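Local atomic coordinates of translation initiation factor eif-2b-like protein (Chaetomium thermophilum, PDB entry 4ZEO), a protein that forms the delta subunit of eIF2B, the nucleotide exchange factor of eIF2, and thereby probably takes part in regulating translation initiation. Residues A[171-182]-A[220-229]; A[269-280]-A[293-302]. All blocks are in the same frame, centred on the assembly; numbering follows the deposited sequence.

How the interactions relate
After helix 157-168 the chain runs through helix 174-191, turns back through helix 200-219 and enters helix 224-239. Interaction 1 closes this loop of 37 mostly helical residues, joining the starts of helices 174-191 and 224-239. The long helix 246-277 follows, and its last turns enter interaction 2, where a shorter loop holding strand 285-289 is closed by helix 293-304. The two loops lie in series, neither nesting nor crossing. Interaction 1 ties the helical part together; interaction 2 joins the end of helix 246-277 to helix 293-304, beside the parallel sheet of the Rossmann-like part. Their centres are about 22 Å apart, yet Ile-175 of interaction 1 packs against Arg-293 of interaction 2.

Interaction 1. Residues A[171-182]-A[220-229]; sequences LKDSISRLKATL and RPMCFAMGNA
Arg-177 reaches from helix 174-182 into the turn that leads to helix 224-229, crossing Arg-220 and Met-226 at about right angles. Its CB lies 4.2 Å from SD of Met-226; CG, opposite the carbonyl carbon (chi1 -72°), leads the chain on to Arg-220. CD faces NH1 of Arg-220, and the bend that follows (chi3 67°) brings NE past the Met-226 sulfur. At CZ the group becomes flat: CD of Arg-220 covers one face, SG of Cys-223 the other. NH1 sits over the centre of the Arg-220 guanidinium, the two planes only 14° apart. This is an offset stack of like charges; Arg-177 NH1 and Arg-220 NE are both donors and meet without a bond. Arg-177 NH2 gives a nearly straight bond to Pro-221 O (2.9 Å), which lies near the guanidinium plane, although the nitrogen stands above the carbonyl plane. A water accepts from NH2 and donates to Arg-220 O, a second link to the same turn. Arg-220 itself, fully extended, gives a weak bond from NH1 to Lys-172 O (3.3 Å). A leucine in place of Arg-177 would probably leave Pro-221 O without this donor, undo the water bridge and hold the Arg-220 guanidinium less firmly, its stacking partner gone. Beside this, CB of Ser-174 meets Cys-223 SG at 3.5 Å, while its hydroxyl bonds to Asn-396. Leu-178 lays CD2 against Ala-225 CB (3.8 Å) and CD1 against Ala-229 CB (3.5 Å), and Thr-181 OG1 faces Met-226 CE. The short helix axes are 8.8 Å apart at closest. Asp-173 caps the first helix through Ser-176 N, and Cys-223 occupies the N-cap position of the other. Such side-by-side helices are characteristic of the helical N-terminal domain of the eIF2B alpha/beta/delta family.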
loop_
_atom_site.group_PDB
_atom_site.type_symbol
_atom_site.label_atom_id
_atom_site.label_comp_id
_atom_site.label_asym_id
_atom_site.label_seq_id
_atom_site.Cartn_x
_atom_site.Cartn_y
_atom_site.Cartn_z
ATOM N N LEU A 171 12.206 2.218 -4.015
ATOM C CA LEU A 171 10.822 1.783 -3.842
ATOM C C LEU A 171 10.476 1.806 -2.366
ATOM O O LEU A 171 11.030 1.016 -1.604
ATOM C CB LEU A 171 10.581 0.377 -4.365
ATOM C CG LEU A 171 10.550 0.078 -5.847
ATOM C CD1 LEU A 171 10.673 -1.427 -6.033
ATOM C CD2 LEU A 171 9.266 0.624 -6.444
ATOM N N LYS A 172 9.542 2.667 -1.962
ATOM C CA LYS A 172 9.262 2.806 -0.538
ATOM C C LYS A 172 7.958 2.206 -0.045
ATOM O O LYS A 172 7.967 1.431 0.893
ATOM C CB LYS A 172 9.313 4.292 -0.130
ATOM C CG LYS A 172 10.439 5.054 -0.757
ATOM C CD LYS A 172 10.546 6.459 -0.215
ATOM C CE LYS A 172 11.779 7.164 -0.811
ATOM N NZ LYS A 172 12.598 7.895 0.205
ATOM N N ASP A 173 6.836 2.550 -0.652
ATOM C CA ASP A 173 5.564 2.069 -0.126
ATOM C C ASP A 173 5.302 0.599 -0.460
ATOM O O ASP A 173 5.855 0.047 -1.411
ATOM C CB ASP A 173 4.421 2.952 -0.613
ATOM C CG ASP A 173 4.290 2.948 -2.099
ATOM O OD1 ASP A 173 5.283 3.299 -2.775
ATOM O OD2 ASP A 173 3.203 2.583 -2.586
ATOM N N SER A 174 4.468 -0.024 0.364
ATOM C CA SER A 174 4.162 -1.441 0.264
ATOM C C SER A 174 3.480 -1.813 -1.055
ATOM O O SER A 174 3.717 -2.892 -1.593
ATOM C CB SER A 174 3.282 -1.877 1.440
ATOM O OG SER A 174 2.136 -1.065 1.527
ATOM N N ILE A 175 2.616 -0.937 -1.552
ATOM C CA ILE A 175 1.914 -1.188 -2.800
ATOM C C ILE A 175 2.848 -1.142 -4.015
ATOM O O ILE A 175 2.763 -2.021 -4.878
ATOM C CB ILE A 175 0.744 -0.206 -2.951
ATOM C CG1 ILE A 175 -0.285 -0.557 -1.889
ATOM C CG2 ILE A 175 0.078 -0.316 -4.289
ATOM C CD1 ILE A 175 -0.679 -2.008 -1.911
ATOM N N SER A 176 3.746 -0.153 -4.065
ATOM C CA SER A 176 4.748 -0.058 -5.138
ATOM C C SER A 176 5.661 -1.256 -5.079
ATOM O O SER A 176 6.038 -1.828 -6.101
ATOM C CB SER A 176 5.626 1.185 -5.002
ATOM O OG SER A 176 4.927 2.366 -5.281
ATOM N N ARG A 177 6.033 -1.622 -3.862
ATOM C CA ARG A 177 6.900 -2.766 -3.685
ATOM C C ARG A 177 6.194 -4.024 -4.197
ATOM O O ARG A 177 6.792 -4.812 -4.934
ATOM C CB ARG A 177 7.311 -2.910 -2.218
ATOM C CG ARG A 177 8.288 -1.851 -1.751
ATOM C CD ARG A 177 8.455 -1.927 -0.236
ATOM N NE ARG A 177 9.121 -3.170 0.136
ATOM C CZ ARG A 177 9.221 -3.637 1.376
ATOM N NH1 ARG A 177 8.689 -2.964 2.394
ATOM N NH2 ARG A 177 9.853 -4.785 1.592
ATOM N N LEU A 178 4.913 -4.171 -3.863
ATOM C CA LEU A 178 4.161 -5.361 -4.255
ATOM C C LEU A 178 4.045 -5.483 -5.790
ATOM O O LEU A 178 4.304 -6.547 -6.360
ATOM C CB LEU A 178 2.764 -5.360 -3.606
ATOM C CG LEU A 178 1.809 -6.476 -4.074
ATOM C CD1 LEU A 178 2.373 -7.857 -3.805
ATOM C CD2 LEU A 178 0.439 -6.348 -3.443
ATOM N N LYS A 179 3.692 -4.386 -6.447
ATOM C CA LYS A 179 3.544 -4.385 -7.897
ATOM C C LYS A 179 4.852 -4.715 -8.613
ATOM O O LYS A 179 4.862 -5.510 -9.547
ATOM C CB LYS A 179 3.031 -3.028 -8.383
ATOM C CG LYS A 179 2.463 -3.059 -9.776
ATOM C CD LYS A 179 2.187 -1.664 -10.314
ATOM C CE LYS A 179 1.670 -1.733 -11.724
ATOM N NZ LYS A 179 1.108 -0.431 -12.269
ATOM N N ALA A 180 5.951 -4.115 -8.164
ATOM C CA ALA A 180 7.249 -4.370 -8.765
ATOM C C ALA A 180 7.593 -5.854 -8.605
ATOM O O ALA A 180 8.040 -6.505 -9.549
ATOM C CB ALA A 180 8.324 -3.475 -8.118
ATOM N N THR A 181 7.306 -6.390 -7.421
ATOM C CA THR A 181 7.528 -7.793 -7.122
ATOM C C THR A 181 6.697 -8.715 -8.006
ATOM O O THR A 181 7.218 -9.693 -8.546
ATOM C CB THR A 181 7.195 -8.109 -5.650
ATOM O OG1 THR A 181 7.957 -7.262 -4.787
ATOM C CG2 THR A 181 7.488 -9.570 -5.315
ATOM N N LEU A 182 5.407 -8.421 -8.147
ATOM C CA LEU A 182 4.528 -9.267 -8.949
ATOM C C LEU A 182 4.964 -9.261 -10.414
ATOM O O LEU A 182 4.927 -10.293 -11.075
ATOM C CB LEU A 182 3.069 -8.808 -8.834
ATOM C CG LEU A 182 2.515 -9.061 -7.420
ATOM C CD1 LEU A 182 1.074 -8.605 -7.231
ATOM C CD2 LEU A 182 2.656 -10.503 -7.074
ATOM N N ARG A 220 15.210 -6.050 1.988
ATOM C CA ARG A 220 14.396 -5.378 2.983
ATOM C C ARG A 220 13.374 -6.349 3.549
ATOM O O ARG A 220 12.824 -7.159 2.809
ATOM C CB ARG A 220 13.702 -4.159 2.370
ATOM C CG ARG A 220 12.957 -3.303 3.378
ATOM C CD ARG A 220 12.291 -2.104 2.743
ATOM N NE ARG A 220 11.395 -1.464 3.702
ATOM C CZ ARG A 220 10.655 -0.390 3.451
ATOM N NH1 ARG A 220 10.699 0.192 2.259
ATOM N NH2 ARG A 220 9.867 0.096 4.400
ATOM N N PRO A 221 13.082 -6.245 4.855
ATOM C CA PRO A 221 12.001 -7.071 5.381
ATOM C C PRO A 221 10.721 -6.819 4.590
ATOM O O PRO A 221 10.404 -5.677 4.256
ATOM C CB PRO A 221 11.879 -6.583 6.830
ATOM C CG PRO A 221 13.270 -6.171 7.179
ATOM C CD PRO A 221 13.750 -5.483 5.932
ATOM N N MET A 222 10.034 -7.890 4.222
ATOM C CA MET A 222 8.860 -7.799 3.374
ATOM C C MET A 222 7.650 -7.215 4.100
ATOM O O MET A 222 7.419 -7.508 5.271
ATOM C CB MET A 222 8.512 -9.176 2.807
ATOM C CG MET A 222 9.556 -9.731 1.867
ATOM S SD MET A 222 8.936 -11.156 0.945
ATOM C CE MET A 222 8.040 -12.008 2.240
ATOM N N CYS A 223 6.867 -6.419 3.373
ATOM C CA CYS A 223 5.617 -5.882 3.884
ATOM C C CYS A 223 4.504 -6.965 3.847
ATOM O O CYS A 223 4.672 -8.023 3.224
ATOM C CB CYS A 223 5.214 -4.644 3.063
ATOM S SG CYS A 223 5.165 -4.876 1.238
ATOM N N PHE A 224 3.381 -6.710 4.520
ATOM C CA PHE A 224 2.275 -7.670 4.547
ATOM C C PHE A 224 1.765 -7.956 3.134
ATOM O O PHE A 224 1.417 -9.098 2.820
ATOM C CB PHE A 224 1.118 -7.153 5.402
ATOM C CG PHE A 224 1.388 -7.184 6.869
ATOM C CD1 PHE A 224 2.434 -7.919 7.381
ATOM C CD2 PHE A 224 0.592 -6.480 7.747
ATOM C CE1 PHE A 224 2.696 -7.936 8.751
ATOM C CE2 PHE A 224 0.853 -6.501 9.117
ATOM C CZ PHE A 224 1.913 -7.242 9.604
ATOM N N ALA A 225 1.765 -6.918 2.282
ATOM C CA ALA A 225 1.262 -7.026 0.910
ATOM C C ALA A 225 2.004 -8.104 0.122
ATOM O O ALA A 225 1.375 -8.967 -0.516
ATOM C CB ALA A 225 1.368 -5.676 0.194
ATOM N N MET A 226 3.332 -8.066 0.219
ATOM C CA MET A 226 4.187 -9.063 -0.393
ATOM C C MET A 226 3.961 -10.425 0.255
ATOM O O MET A 226 3.840 -11.431 -0.434
ATOM C CB MET A 226 5.652 -8.654 -0.267
ATOM C CG MET A 226 6.055 -7.514 -1.178
ATOM S SD MET A 226 7.692 -6.835 -0.803
ATOM C CE MET A 226 8.705 -8.200 -1.387
ATOM N N GLY A 227 3.883 -10.451 1.582
ATOM C CA GLY A 227 3.666 -11.697 2.275
ATOM C C GLY A 227 2.360 -12.338 1.832
ATOM O O GLY A 227 2.311 -13.553 1.587
ATOM N N ASN A 228 1.303 -11.526 1.731
ATOM C CA ASN A 228 -0.015 -12.028 1.323
ATOM C C ASN A 228 -0.030 -12.530 -0.116
ATOM O O ASN A 228 -0.555 -13.601 -0.405
ATOM C CB ASN A 228 -1.090 -10.950 1.514
ATOM C CG ASN A 228 -1.468 -10.761 2.970
ATOM O OD1 ASN A 228 -1.510 -11.729 3.723
ATOM N ND2 ASN A 228 -1.748 -9.512 3.376
ATOM N N ALA A 229 0.560 -11.758 -1.022
ATOM C CA ALA A 229 0.570 -12.160 -2.417
ATOM C C ALA A 229 1.306 -13.496 -2.613
ATOM O O ALA A 229 0.871 -14.338 -3.401
ATOM C CB ALA A 229 1.194 -11.075 -3.269
HETATM O O HOH W 1 11.610 -6.867 0.480
#

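Interaction 2. Residues A[269-280]-A[293-302]; sequences EYVIARNAAQSI and RLVEKTLLRA
OE1 of Glu-269 accepts a hydrogen bond from Arg-293 NH2 (2.7 Å) on its anti lone pair, part of a salt bridge, with the carboxylate and guanidinium planes 35° apart. Glu-269 CG lies anti to the backbone N (chi1 170°), which carries the carboxylate over to helix 293-302. There OE2 meets CE of Lys-297 and makes a long salt bridge to its NZ (3.7 Å). NH1 of Arg-293 pairs with Glu-393 as well. The helices cross at -55° with axes 8.0 Å apart; this close approach suits the small residues at the crossing, where Ala-273 CA lies 3.4 Å from Thr-298 OG1. That hydroxyl turns back to Leu-294 O, while CG2 of Thr-298 touches Ala-276 CB. Arg-301 fits as a knob among Tyr-270, Ala-273, Arg-274 and Ala-277: its CG rests on Ala-277 CB (3.6 Å), its NH2 over one face of the Arg-274 guanidinium. Arg-301 NE pairs with Glu-305, which probably eases that closeness of charge. At the far end Ile-280 CD1 packs on Leu-299 CD2 (3.7 Å). One flank is thus charged, the other apolar and turned to the sheet; the Glu-269 bridges probably add a directional tie to the apolar packing.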
loop_
_atom_site.group_PDB
_atom_site.type_symbol
_atom_site.label_atom_id
_atom_site.label_comp_id
_atom_site.label_asym_id
_atom_site.label_seq_id
_atom_site.Cartn_x
_atom_site.Cartn_y
_atom_site.Cartn_z
ATOM N N GLU A 269 -7.097 1.113 -6.092
ATOM C CA GLU A 269 -6.817 2.548 -5.939
ATOM C C GLU A 269 -7.996 3.408 -6.405
ATOM O O GLU A 269 -8.421 4.335 -5.717
ATOM C CB GLU A 269 -5.554 2.935 -6.714
ATOM C CG GLU A 269 -5.301 4.427 -6.818
ATOM C CD GLU A 269 -4.028 4.735 -7.575
ATOM O OE1 GLU A 269 -2.961 4.314 -7.109
ATOM O OE2 GLU A 269 -4.088 5.355 -8.657
ATOM N N TYR A 270 -8.547 3.063 -7.565
ATOM C CA TYR A 270 -9.655 3.826 -8.111
ATOM C C TYR A 270 -10.869 3.753 -7.190
ATOM O O TYR A 270 -11.467 4.768 -6.880
ATOM C CB TYR A 270 -10.039 3.311 -9.506
ATOM C CG TYR A 270 -11.238 4.015 -10.057
ATOM C CD1 TYR A 270 -11.093 5.170 -10.824
ATOM C CD2 TYR A 270 -12.523 3.564 -9.767
ATOM C CE1 TYR A 270 -12.199 5.842 -11.313
ATOM C CE2 TYR A 270 -13.625 4.229 -10.228
ATOM C CZ TYR A 270 -13.464 5.365 -11.008
ATOM O OH TYR A 270 -14.578 6.010 -11.480
ATOM N N VAL A 271 -11.219 2.544 -6.761
ATOM C CA VAL A 271 -12.404 2.335 -5.950
ATOM C C VAL A 271 -12.286 3.029 -4.604
ATOM O O VAL A 271 -13.217 3.726 -4.195
ATOM C CB VAL A 271 -12.695 0.811 -5.743
ATOM C CG1 VAL A 271 -13.763 0.587 -4.657
ATOM C CG2 VAL A 271 -13.099 0.153 -7.055
ATOM N N ILE A 272 -11.138 2.892 -3.940
ATOM C CA ILE A 272 -10.931 3.537 -2.636
ATOM C C ILE A 272 -11.019 5.065 -2.766
ATOM O O ILE A 272 -11.696 5.728 -1.979
ATOM C CB ILE A 272 -9.560 3.150 -2.009
ATOM C CG1 ILE A 272 -9.566 1.685 -1.562
ATOM C CG2 ILE A 272 -9.245 4.032 -0.808
ATOM C CD1 ILE A 272 -8.178 1.135 -1.180
ATOM N N ALA A 273 -10.353 5.623 -3.768
ATOM C CA ALA A 273 -10.358 7.079 -3.948
ATOM C C ALA A 273 -11.773 7.557 -4.249
ATOM O O ALA A 273 -12.228 8.558 -3.699
ATOM C CB ALA A 273 -9.399 7.497 -5.050
ATOM N N ARG A 274 -12.480 6.821 -5.097
ATOM C CA ARG A 274 -13.838 7.203 -5.451
ATOM C C ARG A 274 -14.771 7.073 -4.252
ATOM O O ARG A 274 -15.551 7.962 -3.956
ATOM C CB ARG A 274 -14.361 6.364 -6.612
ATOM C CG ARG A 274 -15.817 6.600 -6.864
ATOM C CD ARG A 274 -16.206 6.244 -8.281
ATOM N NE ARG A 274 -17.605 6.564 -8.525
ATOM C CZ ARG A 274 -18.228 6.412 -9.691
ATOM N NH1 ARG A 274 -17.582 5.943 -10.747
ATOM N NH2 ARG A 274 -19.505 6.729 -9.799
ATOM N N ASN A 275 -14.696 5.953 -3.562
ATOM C CA ASN A 275 -15.594 5.748 -2.443
ATOM C C ASN A 275 -15.245 6.666 -1.260
ATOM O O ASN A 275 -16.140 7.153 -0.579
ATOM C CB ASN A 275 -15.605 4.262 -2.063
ATOM C CG ASN A 275 -16.325 3.417 -3.103
ATOM O OD1 ASN A 275 -16.800 3.946 -4.110
ATOM N ND2 ASN A 275 -16.382 2.106 -2.888
ATOM N N ALA A 276 -13.962 6.946 -1.045
ATOM C CA ALA A 276 -13.574 7.889 0.016
ATOM C C ALA A 276 -13.998 9.335 -0.307
ATOM O O ALA A 276 -14.393 10.087 0.591
ATOM C CB ALA A 276 -12.069 7.824 0.268
ATOM N N ALA A 277 -13.929 9.704 -1.586
ATOM C CA ALA A 277 -14.342 11.022 -2.058
ATOM C C ALA A 277 -15.837 11.283 -1.826
ATOM O O ALA A 277 -16.290 12.439 -1.776
ATOM C CB ALA A 277 -14.004 11.174 -3.545
ATOM N N GLN A 278 -16.610 10.206 -1.742
ATOM C CA GLN A 278 -18.035 10.292 -1.417
ATOM C C GLN A 278 -18.231 10.900 -0.030
ATOM O O GLN A 278 -19.231 11.561 0.236
ATOM C CB GLN A 278 -18.687 8.914 -1.491
ATOM C CG GLN A 278 -19.061 8.503 -2.888
ATOM C CD GLN A 278 -19.609 7.094 -2.931
ATOM O OE1 GLN A 278 -19.543 6.361 -1.942
ATOM N NE2 GLN A 278 -20.101 6.688 -4.092
ATOM N N SER A 279 -17.289 10.620 0.859
ATOM C CA SER A 279 -17.307 11.158 2.207
ATOM C C SER A 279 -17.056 12.661 2.242
ATOM O O SER A 279 -17.423 13.323 3.204
ATOM C CB SER A 279 -16.282 10.448 3.079
ATOM O OG SER A 279 -16.869 9.324 3.694
ATOM N N ILE A 280 -16.355 13.179 1.240
ATOM C CA ILE A 280 -16.063 14.600 1.180
ATOM C C ILE A 280 -17.222 15.395 0.607
ATOM O O ILE A 280 -17.800 15.021 -0.396
ATOM C CB ILE A 280 -14.777 14.848 0.400
ATOM C CG1 ILE A 280 -13.632 14.127 1.117
ATOM C CG2 ILE A 280 -14.491 16.345 0.282
ATOM C CD1 ILE A 280 -12.341 14.191 0.416
ATOM N N ARG A 293 -0.426 8.322 -1.158
ATOM C CA ARG A 293 -1.035 8.237 -2.485
ATOM C C ARG A 293 -2.576 8.088 -2.464
ATOM O O ARG A 293 -3.273 8.739 -3.229
ATOM C CB ARG A 293 -0.397 7.061 -3.238
ATOM C CG ARG A 293 -0.997 6.727 -4.586
ATOM C CD ARG A 293 -0.438 5.387 -5.108
ATOM N NE ARG A 293 -0.416 4.411 -4.019
ATOM C CZ ARG A 293 -1.386 3.536 -3.784
ATOM N NH1 ARG A 293 -1.303 2.693 -2.755
ATOM N NH2 ARG A 293 -2.448 3.508 -4.580
ATOM N N LEU A 294 -3.113 7.250 -1.582
ATOM C CA LEU A 294 -4.560 7.070 -1.525
ATOM C C LEU A 294 -5.258 8.378 -1.106
ATOM O O LEU A 294 -6.313 8.723 -1.651
ATOM C CB LEU A 294 -4.926 5.936 -0.575
ATOM C CG LEU A 294 -4.565 4.523 -1.022
ATOM C CD1 LEU A 294 -5.054 3.514 -0.000
ATOM C CD2 LEU A 294 -5.165 4.223 -2.385
ATOM N N VAL A 295 -4.669 9.100 -0.147
ATOM C CA VAL A 295 -5.224 10.373 0.291
ATOM C C VAL A 295 -5.192 11.404 -0.840
ATOM O O VAL A 295 -6.179 12.069 -1.125
ATOM C CB VAL A 295 -4.465 10.910 1.529
ATOM C CG1 VAL A 295 -4.892 12.343 1.871
ATOM C CG2 VAL A 295 -4.651 9.973 2.706
ATOM N N GLU A 296 -4.065 11.475 -1.524
ATOM C CA GLU A 296 -3.898 12.370 -2.661
ATOM C C GLU A 296 -4.929 12.110 -3.767
ATOM O O GLU A 296 -5.534 13.058 -4.286
ATOM C CB GLU A 296 -2.471 12.237 -3.215
ATOM C CG GLU A 296 -2.148 13.118 -4.415
ATOM C CD GLU A 296 -0.660 13.128 -4.725
ATOM O OE1 GLU A 296 0.139 12.690 -3.870
ATOM O OE2 GLU A 296 -0.277 13.569 -5.825
ATOM N N LYS A 297 -5.124 10.833 -4.108
ATOM C CA LYS A 297 -6.080 10.427 -5.139
ATOM C C LYS A 297 -7.506 10.798 -4.769
ATOM O O LYS A 297 -8.302 11.240 -5.627
ATOM C CB LYS A 297 -6.018 8.915 -5.386
ATOM C CG LYS A 297 -4.743 8.367 -6.020
ATOM C CD LYS A 297 -4.479 8.862 -7.404
ATOM C CE LYS A 297 -3.171 8.249 -7.943
ATOM N NZ LYS A 297 -2.830 8.720 -9.328
ATOM N N THR A 298 -7.822 10.617 -3.493
ATOM C CA THR A 298 -9.151 10.921 -2.980
ATOM C C THR A 298 -9.461 12.399 -3.087
ATOM O O THR A 298 -10.526 12.788 -3.589
ATOM C CB THR A 298 -9.296 10.499 -1.532
ATOM O OG1 THR A 298 -9.174 9.074 -1.446
ATOM C CG2 THR A 298 -10.645 10.935 -1.001
ATOM N N LEU A 299 -8.503 13.216 -2.643
ATOM C CA LEU A 299 -8.648 14.668 -2.674
ATOM C C LEU A 299 -8.743 15.162 -4.114
ATOM O O LEU A 299 -9.557 16.021 -4.424
ATOM C CB LEU A 299 -7.488 15.342 -1.917
ATOM C CG LEU A 299 -7.467 15.010 -0.407
ATOM C CD1 LEU A 299 -6.294 15.666 0.355
ATOM C CD2 LEU A 299 -8.802 15.399 0.255
ATOM N N LEU A 300 -7.926 14.610 -5.004
ATOM C CA LEU A 300 -8.011 14.998 -6.418
ATOM C C LEU A 300 -9.361 14.578 -7.011
ATOM O O LEU A 300 -9.951 15.304 -7.799
ATOM C CB LEU A 300 -6.838 14.414 -7.226
ATOM C CG LEU A 300 -5.473 15.018 -6.832
ATOM C CD1 LEU A 300 -4.288 14.370 -7.567
ATOM C CD2 LEU A 300 -5.448 16.536 -6.989
ATOM N N ARG A 301 -9.868 13.428 -6.595
ATOM C CA ARG A 301 -11.159 12.958 -7.089
ATOM C C ARG A 301 -12.314 13.883 -6.665
ATOM O O ARG A 301 -13.150 14.266 -7.494
ATOM C CB ARG A 301 -11.405 11.519 -6.604
ATOM C CG ARG A 301 -12.759 10.946 -6.954
ATOM C CD ARG A 301 -12.827 10.510 -8.383
ATOM N NE ARG A 301 -14.182 10.076 -8.685
ATOM C CZ ARG A 301 -14.576 9.507 -9.825
ATOM N NH1 ARG A 301 -13.722 9.280 -10.819
ATOM N NH2 ARG A 301 -15.844 9.163 -9.959
ATOM N N ALA A 302 -12.333 14.277 -5.390
ATOM C CA ALA A 302 -13.398 15.134 -4.871
ATOM C C ALA A 302 -13.411 16.461 -5.590
ATOM O O ALA A 302 -14.479 16.977 -5.956
ATOM C CB ALA A 302 -13.237 15.346 -3.380
#